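Local atomic coordinates of alkaline serine protease (Thermobifida fusca, PDB entry 2PFE), a protein that probably cleaves peptide bonds as a secreted, chymotrypsin-like serine endopeptidase of the alpha-lytic protease group, the chain being its mature protease domain. Residues Pro46-Ala51 and Trp62-Thr66; Arg99-Thr104 and Ala133-Asp139; Thr110-Gln116 and Gly127-Thr132. All coordinates share one frame; numbering follows the deposited sequence.

Contact 1: residues Pro46-Ala51 and Trp62-Thr66; sequences PSGTVA and WVRIT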
ATOM      1  N   PRO A  46      -7.207   7.513   9.941  1.00 12.37           N
ATOM      2  CA  PRO A  46      -8.219   8.562   9.772  1.00 11.61           C
ATOM      3  C   PRO A  46      -9.649   8.077   9.502  1.00 10.65           C
ATOM      4  O   PRO A  46      -9.861   6.985   8.955  1.00 10.62           O
ATOM      5  CB  PRO A  46      -7.711   9.312   8.543  1.00 11.58           C
ATOM      6  CG  PRO A  46      -7.068   8.267   7.731  1.00 12.77           C
ATOM      7  CD  PRO A  46      -6.414   7.336   8.709  1.00 12.82           C
ATOM      8  N   SER A  47     -10.624   8.910   9.859  1.00  9.49           N
ATOM      9  CA  SER A  47     -12.008   8.665   9.481  1.00  9.00           C
ATOM     10  C   SER A  47     -12.099   8.637   7.968  1.00  8.47           C
ATOM     11  O   SER A  47     -11.598   9.526   7.276  1.00  8.49           O
ATOM     12  CB  SER A  47     -12.933   9.744  10.040  1.00  8.95           C
ATOM     13  OG  SER A  47     -12.970   9.693  11.458  1.00 10.79           O
ATOM     14  N   GLY A  48     -12.718   7.586   7.450  1.00  7.68           N
ATOM     15  CA  GLY A  48     -12.889   7.457   6.018  1.00  6.69           C
ATOM     16  C   GLY A  48     -13.809   6.315   5.681  1.00  6.17           C
ATOM     17  O   GLY A  48     -14.363   5.665   6.563  1.00  6.15           O
ATOM     18  N   THR A  49     -13.978   6.088   4.388  1.00  5.45           N
ATOM     19  CA  THR A  49     -14.757   4.964   3.896  1.00  5.71           C
ATOM     20  C   THR A  49     -14.010   4.382   2.718  1.00  5.72           C
ATOM     21  O   THR A  49     -13.422   5.120   1.923  1.00  6.37           O
ATOM     22  CB  THR A  49     -16.164   5.410   3.451  1.00  5.65           C
ATOM     23  OG1 THR A  49     -16.818   6.046   4.555  1.00  6.27           O
ATOM     24  CG2 THR A  49     -17.001   4.226   3.009  1.00  7.29           C
ATOM     25  N   VAL A  50     -14.036   3.060   2.601  1.00  5.38           N
ATOM     26  CA  VAL A  50     -13.421   2.393   1.452  1.00  5.28           C
ATOM     27  C   VAL A  50     -14.252   2.766   0.218  1.00  5.31           C
ATOM     28  O   VAL A  50     -15.415   2.336   0.065  1.00  5.18           O
ATOM     29  CB  VAL A  50     -13.320   0.855   1.646  1.00  5.38           C
ATOM     30  CG1 VAL A  50     -12.710   0.164   0.415  1.00  5.34           C
ATOM     31  CG2 VAL A  50     -12.505   0.527   2.886  1.00  6.68           C
ATOM     32  N   ALA A  51     -13.640   3.558  -0.659  1.00  5.23           N
ATOM     33  CA  ALA A  51     -14.327   4.090  -1.828  1.00  5.67           C
ATOM     34  C   ALA A  51     -14.281   3.114  -3.003  1.00  5.69           C
ATOM     35  O   ALA A  51     -15.158   3.138  -3.859  1.00  6.56           O
ATOM     36  CB  ALA A  51     -13.757   5.434  -2.222  1.00  5.22           C
ATOM     37  N   TRP A  62      -8.934   1.889  -2.415  1.00  4.19           N
ATOM     38  CA  TRP A  62      -8.630   3.186  -1.856  1.00  3.89           C
ATOM     39  C   TRP A  62      -9.699   3.621  -0.872  1.00  4.13           C
ATOM     40  O   TRP A  62     -10.845   3.157  -0.925  1.00  4.12           O
ATOM     41  CB  TRP A  62      -8.371   4.240  -2.950  1.00  5.00           C
ATOM     42  CG  TRP A  62      -9.577   4.804  -3.606  1.00  4.53           C
ATOM     43  CD1 TRP A  62     -10.382   4.188  -4.522  1.00  5.45           C
ATOM     44  CD2 TRP A  62     -10.097   6.134  -3.440  1.00  4.63           C
ATOM     45  NE1 TRP A  62     -11.380   5.047  -4.925  1.00  5.68           N
ATOM     46  CE2 TRP A  62     -11.223   6.247  -4.291  1.00  5.33           C
ATOM     47  CE3 TRP A  62      -9.717   7.236  -2.666  1.00  6.64           C
ATOM     48  CZ2 TRP A  62     -11.997   7.417  -4.367  1.00  5.66           C
ATOM     49  CZ3 TRP A  62     -10.487   8.413  -2.746  1.00  5.33           C
ATOM     50  CH2 TRP A  62     -11.613   8.485  -3.589  1.00  4.66           C
ATOM     51  N   VAL A  63      -9.265   4.466   0.059  1.00  4.02           N
ATOM     52  CA  VAL A  63     -10.099   4.999   1.128  1.00  3.96           C
ATOM     53  C   VAL A  63     -10.284   6.496   0.913  1.00  4.22           C
ATOM     54  O   VAL A  63      -9.304   7.217   0.763  1.00  4.07           O
ATOM     55  CB  VAL A  63      -9.456   4.717   2.512  1.00  3.49           C
ATOM     56  CG1 VAL A  63     -10.185   5.499   3.631  1.00  4.41           C
ATOM     57  CG2 VAL A  63      -9.470   3.200   2.786  1.00  4.06           C
ATOM     58  N   ARG A  64     -11.536   6.949   0.871  1.00  4.38           N
ATOM     59  CA  ARG A  64     -11.810   8.379   0.845  1.00  5.19           C
ATOM     60  C   ARG A  64     -11.854   8.897   2.271  1.00  4.88           C
ATOM     61  O   ARG A  64     -12.556   8.357   3.126  1.00  4.83           O
ATOM     62  CB  ARG A  64     -13.118   8.692   0.110  1.00  4.54           C
ATOM     63  CG  ARG A  64     -13.331  10.187  -0.202  1.00  6.55           C
ATOM     64  CD  ARG A  64     -14.687  10.462  -0.892  1.00  7.29           C
ATOM     65  NE  ARG A  64     -15.192   9.332  -1.683  1.00 13.77           N
ATOM     66  CZ  ARG A  64     -15.233   9.256  -3.018  1.00 15.08           C
ATOM     67  NH1 ARG A  64     -14.801  10.254  -3.797  1.00 14.95           N
ATOM     68  NH2 ARG A  64     -15.720   8.160  -3.587  1.00 15.24           N
ATOM     69  N   ILE A  65     -11.083   9.943   2.512  1.00  5.22           N
ATOM     70  CA  ILE A  65     -11.002  10.547   3.850  1.00  5.18           C
ATOM     71  C   ILE A  65     -11.922  11.778   3.971  1.00  5.75           C
ATOM     72  O   ILE A  65     -12.603  12.142   3.008  1.00  5.86           O
ATOM     73  CB  ILE A  65      -9.543  10.905   4.214  1.00  5.50           C
ATOM     74  CG1 ILE A  65      -8.974  11.904   3.198  1.00  5.23           C
ATOM     75  CG2 ILE A  65      -8.685   9.638   4.247  1.00  5.07           C
ATOM     76  CD1 ILE A  65      -7.683  12.575   3.635  1.00  6.57           C
ATOM     77  N   THR A  66     -11.940  12.393   5.156  1.00  6.18           N
ATOM     78  CA  THR A  66     -12.772  13.570   5.420  1.00  6.97           C
ATOM     79  C   THR A  66     -11.873  14.791   5.584  1.00  6.98           C
ATOM     80  O   THR A  66     -10.644  14.684   5.509  1.00  6.88           O
ATOM     81  CB  THR A  66     -13.657  13.376   6.681  1.00  7.08           C
ATOM     82  OG1 THR A  66     -12.841  13.447   7.862  1.00  8.91           O
ATOM     83  CG2 THR A  66     -14.387  12.031   6.640  1.00  7.73           C
TER
HETATM   84  O   HOH W   1     -10.671  11.900   7.651  1.00 14.49           O

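Contact 2: residues Arg99-Thr104 and Ala133-Asp139; sequences RSGATT and ACAEGGD. With AES (4-(2-aminoethyl)benzenesulfonyl fluoride), chain D.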
ATOM      1  N   ARG A  99       9.617  -1.173   1.551  1.00  4.29           N
ATOM      2  CA  ARG A  99       8.237  -0.983   1.983  1.00  4.22           C
ATOM      3  C   ARG A  99       8.170  -0.397   3.385  1.00  4.27           C
ATOM      4  O   ARG A  99       9.096  -0.550   4.199  1.00  4.05           O
ATOM      5  CB  ARG A  99       7.440  -2.300   1.936  1.00  4.49           C
ATOM      6  CG  ARG A  99       8.088  -3.510   2.630  1.00  4.49           C
ATOM      7  CD  ARG A  99       7.034  -4.461   3.220  1.00  6.73           C
ATOM      8  NE  ARG A  99       6.331  -3.788   4.300  1.00  5.19           N
ATOM      9  CZ  ARG A  99       6.736  -3.811   5.570  1.00  5.07           C
ATOM     10  NH1 ARG A  99       7.773  -4.554   5.941  1.00  6.78           N
ATOM     11  NH2 ARG A  99       6.096  -3.095   6.486  1.00  7.06           N
ATOM     12  N   SER A 100       7.067   0.301   3.637  1.00  4.65           N
ATOM     13  CA  SER A 100       6.775   0.884   4.938  1.00  4.05           C
ATOM     14  C   SER A 100       5.451   0.364   5.465  1.00  3.59           C
ATOM     15  O   SER A 100       4.483   0.298   4.735  1.00  3.61           O
ATOM     16  CB  SER A 100       6.722   2.410   4.827  1.00  4.35           C
ATOM     17  OG  SER A 100       6.476   3.034   6.083  1.00  4.56           O
ATOM     18  N   GLY A 101       5.413   0.002   6.746  1.00  3.20           N
ATOM     19  CA  GLY A 101       4.154  -0.442   7.351  1.00  3.01           C
ATOM     20  C   GLY A 101       4.145  -0.328   8.854  1.00  2.88           C
ATOM     21  O   GLY A 101       5.192  -0.229   9.484  1.00  2.58           O
ATOM     22  N   ALA A 102       2.945  -0.357   9.419  1.00  3.79           N
ATOM     23  CA  ALA A 102       2.744  -0.018  10.834  1.00  4.42           C
ATOM     24  C   ALA A 102       3.334  -1.020  11.804  1.00  4.67           C
ATOM     25  O   ALA A 102       3.634  -0.676  12.953  1.00  6.09           O
ATOM     26  CB  ALA A 102       1.265   0.150  11.127  1.00  5.61           C
ATOM     27  N   THR A 103       3.488  -2.262  11.357  1.00  3.91           N
ATOM     28  CA  THR A 103       3.953  -3.309  12.257  1.00  4.34           C
ATOM     29  C   THR A 103       5.477  -3.460  12.263  1.00  4.04           C
ATOM     30  O   THR A 103       6.095  -3.564  13.331  1.00  5.53           O
ATOM     31  CB  THR A 103       3.274  -4.645  11.960  1.00  4.18           C
ATOM     32  OG1 THR A 103       1.872  -4.482  12.136  1.00  4.93           O
ATOM     33  CG2 THR A 103       3.727  -5.722  12.921  1.00  5.51           C
ATOM     34  N   THR A 104       6.079  -3.468  11.072  1.00  4.61           N
ATOM     35  CA  THR A 104       7.518  -3.723  10.978  1.00  4.99           C
ATOM     36  C   THR A 104       8.369  -2.528  10.541  1.00  5.48           C
ATOM     37  O   THR A 104       9.581  -2.674  10.384  1.00  5.74           O
ATOM     38  CB  THR A 104       7.812  -4.902  10.064  1.00  5.17           C
ATOM     39  OG1 THR A 104       7.354  -4.609   8.737  1.00  4.71           O
ATOM     40  CG2 THR A 104       7.156  -6.171  10.604  1.00  5.04           C
ATOM     41  N   ALA A 133      11.678  -8.699   0.383  1.00  4.66           N
ATOM     42  CA  ALA A 133      11.422  -7.999   1.635  1.00  5.27           C
ATOM     43  C   ALA A 133      10.454  -8.764   2.524  1.00  5.51           C
ATOM     44  O   ALA A 133       9.629  -9.518   2.012  1.00  5.44           O
ATOM     45  CB  ALA A 133      10.876  -6.607   1.348  1.00  4.45           C
ATOM     46  N   CYS A 134      10.559  -8.578   3.841  0.90  5.20           N
ATOM     47  CA  CYS A 134       9.641  -9.231   4.780  0.90  5.83           C
ATOM     48  C   CYS A 134       8.488  -8.299   5.152  0.90  5.41           C
ATOM     49  O   CYS A 134       8.581  -7.084   4.972  0.90  5.66           O
ATOM     50  CB  CYS A 134      10.386  -9.646   6.043  0.90  6.57           C
ATOM     51  SG  CYS A 134      11.082  -8.205   6.967  0.90  8.39           S
ATOM     52  N   ALA A 135       7.417  -8.874   5.695  1.00  4.88           N
ATOM     53  CA  ALA A 135       6.284  -8.100   6.195  1.00  5.30           C
ATOM     54  C   ALA A 135       5.561  -8.932   7.230  1.00  4.76           C
ATOM     55  O   ALA A 135       5.726 -10.161   7.276  1.00  5.99           O
ATOM     56  CB  ALA A 135       5.311  -7.724   5.060  1.00  4.97           C
ATOM     57  N   GLU A 136       4.713  -8.268   8.011  1.00  4.34           N
ATOM     58  CA  GLU A 136       3.871  -8.938   9.000  1.00  4.04           C
ATOM     59  C   GLU A 136       2.471  -8.332   9.007  1.00  4.04           C
ATOM     60  O   GLU A 136       2.243  -7.241   8.458  1.00  3.81           O
ATOM     61  CB  GLU A 136       4.507  -8.844  10.391  1.00  2.87           C
ATOM     62  CG  GLU A 136       5.844  -9.551  10.492  1.00  4.85           C
ATOM     63  CD  GLU A 136       6.518  -9.327  11.810  1.00  7.11           C
ATOM     64  OE1 GLU A 136       5.824  -8.847  12.745  1.00  6.24           O
ATOM     65  OE2 GLU A 136       7.737  -9.631  11.911  1.00  6.79           O
ATOM     66  N   GLY A 137       1.540  -9.010   9.677  1.00  3.93           N
ATOM     67  CA  GLY A 137       0.171  -8.534   9.715  1.00  4.81           C
ATOM     68  C   GLY A 137       0.168  -7.106  10.250  1.00  3.39           C
ATOM     69  O   GLY A 137       0.912  -6.782  11.186  1.00  4.36           O
ATOM     70  N   GLY A 138      -0.662  -6.250   9.655  1.00  3.60           N
ATOM     71  CA  GLY A 138      -0.725  -4.826   9.986  1.00  3.58           C
ATOM     72  C   GLY A 138       0.001  -4.001   8.940  1.00  3.56           C
ATOM     73  O   GLY A 138      -0.292  -2.802   8.793  1.00  3.61           O
ATOM     74  N   ASP A 139       0.960  -4.625   8.235  1.00  4.26           N
ATOM     75  CA  ASP A 139       1.739  -3.915   7.210  1.00  4.02           C
ATOM     76  C   ASP A 139       0.975  -3.807   5.891  1.00  3.73           C
ATOM     77  O   ASP A 139       1.411  -3.111   4.981  1.00  3.56           O
ATOM     78  CB  ASP A 139       3.076  -4.612   6.916  1.00  3.22           C
ATOM     79  CG  ASP A 139       4.085  -4.498   8.054  1.00  3.30           C
ATOM     80  OD1 ASP A 139       4.064  -3.501   8.830  1.00  2.75           O
ATOM     81  OD2 ASP A 139       4.955  -5.408   8.149  1.00  3.17           O
TER
HETATM   82  C3  AES D1002       0.796 -11.159   6.679  1.00 19.87           C
HETATM   83  C2  AES D1002       0.093 -10.067   6.161  1.00 20.34           C
HETATM   84  C1  AES D1002       0.718  -9.227   5.238  1.00 19.84           C
HETATM   85  S   AES D1002      -0.060  -7.804   4.544  1.00 18.07           S
HETATM   86  O1S AES D1002      -0.279  -7.896   3.064  1.00 15.69           O
HETATM   87  O2S AES D1002       1.302  -6.681   4.822  1.00 20.38           O
HETATM   88  C6  AES D1002       2.042  -9.461   4.864  1.00 19.69           C
HETATM   89  C5  AES D1002       2.738 -10.549   5.376  1.00 19.73           C
HETATM   90  C4  AES D1002       2.126 -11.401   6.290  1.00 20.15           C
HETATM   91  C7  AES D1002       2.953 -12.570   6.809  1.00 21.57           C
HETATM   92  C8  AES D1002       2.095 -13.714   7.343  1.00 23.83           C
HETATM   93  N8  AES D1002       2.778 -14.983   7.182  1.00 26.10           N
HETATM   94  O   HOH W   2       3.868  -2.355   4.095  1.00  2.00           O

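Contact 3: residues Thr110-Gln116 and Gly127-Thr132; sequences TIQSKNQ and GLTRTT. With GOL (glycerol), chain E.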
ATOM      1  N   THR A 110      14.582  -6.955  -2.826  1.00  4.40           N
ATOM      2  CA  THR A 110      14.785  -6.911  -4.278  1.00  5.46           C
ATOM      3  C   THR A 110      13.498  -7.377  -4.958  1.00  4.74           C
ATOM      4  O   THR A 110      12.842  -8.318  -4.479  1.00  4.44           O
ATOM      5  CB  THR A 110      15.997  -7.814  -4.696  1.00  5.76           C
ATOM      6  OG1 THR A 110      17.189  -7.277  -4.094  0.80  8.65           O
ATOM      7  CG2 THR A 110      16.205  -7.831  -6.193  0.80  7.00           C
ATOM      8  N   ILE A 111      13.153  -6.755  -6.089  1.00  4.12           N
ATOM      9  CA  ILE A 111      12.030  -7.182  -6.914  1.00  4.78           C
ATOM     10  C   ILE A 111      12.488  -8.420  -7.690  1.00  4.84           C
ATOM     11  O   ILE A 111      13.467  -8.359  -8.442  1.00  4.74           O
ATOM     12  CB  ILE A 111      11.622  -6.066  -7.897  1.00  4.97           C
ATOM     13  CG1 ILE A 111      11.054  -4.870  -7.119  1.00  5.72           C
ATOM     14  CG2 ILE A 111      10.612  -6.614  -8.924  1.00  5.64           C
ATOM     15  CD1 ILE A 111      10.708  -3.627  -7.959  1.00  6.85           C
ATOM     16  N   GLN A 112      11.807  -9.544  -7.491  1.00  4.48           N
ATOM     17  CA  GLN A 112      12.239 -10.806  -8.090  1.00  5.11           C
ATOM     18  C   GLN A 112      11.495 -11.196  -9.349  1.00  5.82           C
ATOM     19  O   GLN A 112      12.093 -11.717 -10.300  1.00  6.86           O
ATOM     20  CB  GLN A 112      12.066 -11.960  -7.098  1.00  5.41           C
ATOM     21  CG  GLN A 112      13.006 -11.908  -5.910  1.00  6.64           C
ATOM     22  CD  GLN A 112      13.134 -13.276  -5.253  1.00  9.66           C
ATOM     23  OE1 GLN A 112      12.137 -13.991  -5.090  1.00 10.42           O
ATOM     24  NE2 GLN A 112      14.359 -13.666  -4.903  1.00 10.28           N
ATOM     25  N   SER A 113      10.185 -11.005  -9.335  1.00  5.24           N
ATOM     26  CA  SER A 113       9.341 -11.461 -10.436  1.00  5.62           C
ATOM     27  C   SER A 113       8.008 -10.746 -10.435  1.00  5.24           C
ATOM     28  O   SER A 113       7.394 -10.581  -9.392  1.00  6.48           O
ATOM     29  CB  SER A 113       9.119 -12.971 -10.350  1.00  6.51           C
ATOM     30  OG  SER A 113       8.318 -13.305  -9.243  0.60  9.51           O
ATOM     31  N   LYS A 114       7.554 -10.344 -11.620  1.00  4.09           N
ATOM     32  CA  LYS A 114       6.313  -9.609 -11.771  1.00  3.86           C
ATOM     33  C   LYS A 114       5.205 -10.510 -12.306  1.00  4.41           C
ATOM     34  O   LYS A 114       5.439 -11.628 -12.772  1.00  5.06           O
ATOM     35  CB  LYS A 114       6.512  -8.400 -12.699  1.00  4.13           C
ATOM     36  CG  LYS A 114       7.500  -7.382 -12.159  1.00  3.83           C
ATOM     37  CD  LYS A 114       7.648  -6.228 -13.108  1.00  2.99           C
ATOM     38  CE  LYS A 114       8.608  -5.180 -12.531  1.00  2.05           C
ATOM     39  NZ  LYS A 114       8.917  -4.046 -13.457  1.00  4.63           N
ATOM     40  N   ASN A 115       3.990 -10.002 -12.237  1.00  3.52           N
ATOM     41  CA  ASN A 115       2.825 -10.701 -12.788  1.00  4.24           C
ATOM     42  C   ASN A 115       2.634 -12.107 -12.211  1.00  4.28           C
ATOM     43  O   ASN A 115       2.346 -13.070 -12.949  1.00  5.02           O
ATOM     44  CB  ASN A 115       2.819 -10.721 -14.325  1.00  5.47           C
ATOM     45  CG  ASN A 115       1.421 -10.886 -14.877  1.00  9.47           C
ATOM     46  OD1 ASN A 115       0.435 -10.525 -14.211  1.00 11.60           O
ATOM     47  ND2 ASN A 115       1.315 -11.427 -16.099  1.00 13.15           N
ATOM     48  N   GLN A 116       2.782 -12.214 -10.892  1.00  4.12           N
ATOM     49  CA  GLN A 116       2.679 -13.478 -10.190  1.00  4.70           C
ATOM     50  C   GLN A 116       1.290 -13.695  -9.630  1.00  4.23           C
ATOM     51  O   GLN A 116       0.625 -12.730  -9.223  1.00  4.62           O
ATOM     52  CB  GLN A 116       3.678 -13.526  -9.034  1.00  5.25           C
ATOM     53  CG  GLN A 116       5.095 -13.448  -9.507  1.00  6.07           C
ATOM     54  CD  GLN A 116       5.468 -14.618 -10.367  1.00  7.78           C
ATOM     55  OE1 GLN A 116       5.542 -15.750  -9.897  1.00 10.51           O
ATOM     56  NE2 GLN A 116       5.661 -14.361 -11.651  1.00  7.73           N
ATOM     57  N   GLY A 127      -1.229 -10.772 -11.060  1.00  3.53           N
ATOM     58  CA  GLY A 127      -0.579  -9.485 -11.341  1.00  3.84           C
ATOM     59  C   GLY A 127       0.341  -8.941 -10.254  1.00  3.46           C
ATOM     60  O   GLY A 127       0.715  -7.778 -10.293  1.00  4.03           O
ATOM     61  N   LEU A 128       0.705  -9.776  -9.279  1.00  3.17           N
ATOM     62  CA  LEU A 128       1.504  -9.324  -8.141  1.00  4.01           C
ATOM     63  C   LEU A 128       2.994  -9.362  -8.418  1.00  3.69           C
ATOM     64  O   LEU A 128       3.491 -10.169  -9.189  1.00  4.31           O
ATOM     65  CB  LEU A 128       1.210 -10.176  -6.924  1.00  4.79           C
ATOM     66  CG  LEU A 128      -0.229 -10.139  -6.401  1.00  4.27           C
ATOM     67  CD1 LEU A 128      -0.401 -11.120  -5.248  1.00  7.12           C
ATOM     68  CD2 LEU A 128      -0.647  -8.736  -6.028  1.00  7.65           C
ATOM     69  N   THR A 129       3.719  -8.498  -7.719  1.00  3.13           N
ATOM     70  CA  THR A 129       5.172  -8.495  -7.806  1.00  3.22           C
ATOM     71  C   THR A 129       5.763  -9.109  -6.549  1.00  3.61           C
ATOM     72  O   THR A 129       5.462  -8.647  -5.453  1.00  3.56           O
ATOM     73  CB  THR A 129       5.689  -7.055  -7.980  1.00  3.09           C
ATOM     74  OG1 THR A 129       5.164  -6.531  -9.206  1.00  4.01           O
ATOM     75  CG2 THR A 129       7.225  -7.017  -8.025  1.00  3.93           C
ATOM     76  N   ARG A 130       6.563 -10.158  -6.726  1.00  3.48           N
ATOM     77  CA  ARG A 130       7.232 -10.858  -5.629  1.00  3.03           C
ATOM     78  C   ARG A 130       8.544 -10.156  -5.295  1.00  3.67           C
ATOM     79  O   ARG A 130       9.308  -9.782  -6.203  1.00  3.40           O
ATOM     80  CB  ARG A 130       7.476 -12.333  -6.005  1.00  2.63           C
ATOM     81  CG  ARG A 130       8.109 -13.102  -4.905  1.00  4.80           C
ATOM     82  CD  ARG A 130       8.294 -14.549  -5.299  1.00  5.70           C
ATOM     83  NE  ARG A 130       9.548 -14.767  -6.035  1.00  9.64           N
ATOM     84  CZ  ARG A 130       9.651 -15.362  -7.224  1.00  8.94           C
ATOM     85  NH1 ARG A 130       8.581 -15.812  -7.872  1.00 10.10           N
ATOM     86  NH2 ARG A 130      10.840 -15.517  -7.779  1.00  8.84           N
ATOM     87  N   THR A 131       8.799  -9.964  -4.003  1.00  3.24           N
ATOM     88  CA  THR A 131      10.065  -9.402  -3.537  1.00  3.33           C
ATOM     89  C   THR A 131      10.641 -10.222  -2.393  1.00  3.16           C
ATOM     90  O   THR A 131       9.940 -11.006  -1.759  1.00  3.48           O
ATOM     91  CB  THR A 131       9.927  -7.939  -3.027  1.00  3.87           C
ATOM     92  OG1 THR A 131       9.516  -7.930  -1.651  1.00  5.89           O
ATOM     93  CG2 THR A 131       8.920  -7.124  -3.867  1.00  4.95           C
ATOM     94  N   THR A 132      11.910  -9.968  -2.096  1.00  3.33           N
ATOM     95  CA  THR A 132      12.560 -10.588  -0.963  1.00  3.95           C
ATOM     96  C   THR A 132      12.413  -9.825   0.356  1.00  4.64           C
ATOM     97  O   THR A 132      12.990 -10.264   1.349  1.00  4.81           O
ATOM     98  CB  THR A 132      14.057 -10.725  -1.210  1.00  3.73           C
ATOM     99  OG1 THR A 132      14.619  -9.410  -1.382  1.00  4.02           O
ATOM    100  CG2 THR A 132      14.354 -11.645  -2.425  1.00  4.84           C
TER
HETATM  101  C1  GOL E 403       5.324 -17.062  -6.424  1.00 14.03           C
HETATM  102  O1  GOL E 403       5.903 -16.044  -7.205  1.00 12.98           O
HETATM  103  C2  GOL E 403       3.814 -17.000  -6.582  1.00 16.05           C
HETATM  104  O2  GOL E 403       3.428 -17.035  -7.934  1.00 14.71           O
HETATM  105  C3  GOL E 403       3.211 -18.214  -5.908  1.00 19.91           C
HETATM  106  O3  GOL E 403       1.855 -17.949  -5.634  1.00 23.03           O
HETATM  107  O   HOH W   3      10.671 -13.486  -3.183  1.00 20.81           O
HETATM  108  O   HOH W   4       3.418  -7.503 -11.060  1.00  2.00           O
HETATM  109  O   HOH W   5      -0.506 -13.369 -12.482  1.00  6.74           O

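Contact 1: residues Pro46-Ala51 and Trp62-Thr66
Thr49 and Arg64 form a hydrogen-bonded antiparallel pair, N to O both ways, in a beta hairpin whose short strand segments run at 142° to each other and approach to 4.3 Å. Arg64 N to Thr49 O is the shorter of the two at 2.8 Å, and Ala51 N adds a third backbone bond to Trp62 O. The next pair, Val50 with Val63, is non-hydrogen-bonded; there Val50 CG2 meets Val63 CG2 at 4.0 Å, on the face that Ile65 also uses.

The closest side-chain packing is at Ala51. Its CB sits over one face of the Trp62 indole, 3.7 Å from the centroid of the six-membered ring and 28° off the ring normal, a CH-pi contact. Trp62 reaches under it because CG lies between the backbone N and the carbonyl carbon (chi1 79°), which swings the ring back along the hairpin although its CB points away. Arg64 closes the group: its NH2 comes to 3.6 Å from Ala51 CB, and one face of its guanidinium lies against Trp62 CH2. At the other end a water bridges the strands, donating to Ser47 O at 2.6 Å and accepting from both Thr66 N and Thr66 OG1.

Strand 27-32 lies beyond 60-65, where Phe30 touches Pro46 and Val63, and the Trp62 ring meets that of Phe179. The hairpin is thus held by backbone bonds with an apolar valine face, while on its more exposed side an aliphatic methyl and a charged side chain share the indole, and water replaces direct pairing where the strands part.

Contact 2: residues Arg99-Thr104 and Ala133-Asp139
Both carboxylate oxygens of Asp139 are gripped twice. OD1 accepts from Thr103 N at 2.9 Å, nearly along its C-O axis, and from Thr104 N at 3.0 Å on the syn lone pair. OD2 takes Thr104 OG1 at 2.6 Å and, from the opposite face of the carboxylate plane, Glu136 N of its own type II turn. A chi1 of 62°, with OG1 between the backbone N and the carbonyl carbon, turns the Thr104 hydroxyl toward OD2.

The same hydroxyl accepts from Arg99 NH1, which also donates to Cys134 O at 2.8 Å. Arg99 NH2 lies 3.1 Å from Asp139 OD2, but the oxygen is well out of the guanidinium plane, so this salt bridge is one of charge alone. NE is bound to a water that donates to Ser100 O and Asp139 O. Farther out, Thr103 OG1 donates to Gly137 O at 2.7 Å on a lone pair, and Thr104 CG2 packs on Glu136 CD, whose OE2 is bonded to Cys161 N.

With alanine in place of this aspartate, the amides of Thr103, Thr104 and Glu136 and the Thr104 hydroxyl are likely to lose their acceptor and Arg99 its countercharge. This largely buried network probably holds in place the turn leading to Ser140, the predicted nucleophile, and the inhibitor lies alongside, its O2S 3.1 Å from Asp139 C; the nearby arginine probably stabilises the carboxylate's charge.

Contact 3: residues Thr110-Gln116 and Gly127-Thr132
Arg130 reaches across to Gln112 and Ser113 with much of its side chain. From CB, with CG anti to the backbone N (chi1 -178°), the chain runs out past Gln112 OE1 and bends at chi3. CD touches O1 of a glycerol, probably from the crystallisation liquor. NE then donates to Gln112 OE1 at 2.9 Å, almost straight (169°) and in the guanidinium plane, although the amide itself is turned 88° from that plane. Around CZ, Ser113 OG lies over one face of the guanidinium in the conformer described, a doubtful placement since Ser113 has a second one. At the tips, NH2 makes a weak bond to Gln112 OE1, whereas NH1 donates to glycerol O1 at 2.8 Å, and that hydroxyl in turn donates to Gln116 OE1. Gln116 NE2 is tied back to Lys114 O at 3.0 Å.

The backbone puts these groups on one side. Gln112 and Ser113 both face Arg130 in a classic beta bulge: Gln112 N donates to Arg130 O at 2.8 Å, and Arg130 N returns a bond to Ser113 O. Past the corner, a G1 bulge places Asn115 and Gln116 opposite Leu128, and a water joins Asn115 N, Gly127 O and Thr129 OG1.

Ile111 and Thr131 point to the other face, where Ile111 CG2 also reaches Thr129 CG2 at 3.5 Å. This buried side probably faces the barrel interior: Ile111 and Thr131 touch Val97 of strand 96-101, and Thr129 and Thr131 lie against Phe169. Strand 128-131 therefore runs between 105-113 and 164-171, with Leu128 packed on Val118 and Tyr120 of strand 116-120.

In the fold
Contacts 1 and 3 are both antiparallel strand pairings, one in each sheet of the chymotrypsin-type double barrel, with centres about 28 Å apart on opposite sides of the chain's centre. All three contacts are partly buried. Contact 1 buries valine and isoleucine, with Arg64 beside an indole; contact 3 buries Ile111 with threonines, and Leu128 on the face of Arg130. Contact 2, nearer the centre, has no strand pairing: Arg99, Thr104 and Asp139 are buried at its middle next to the inhibitor, its rim more open. It shares the second sheet with contact 3, since strands 96-101 and 105-113 are neighbours, and segment 127-132 runs directly into 133-139.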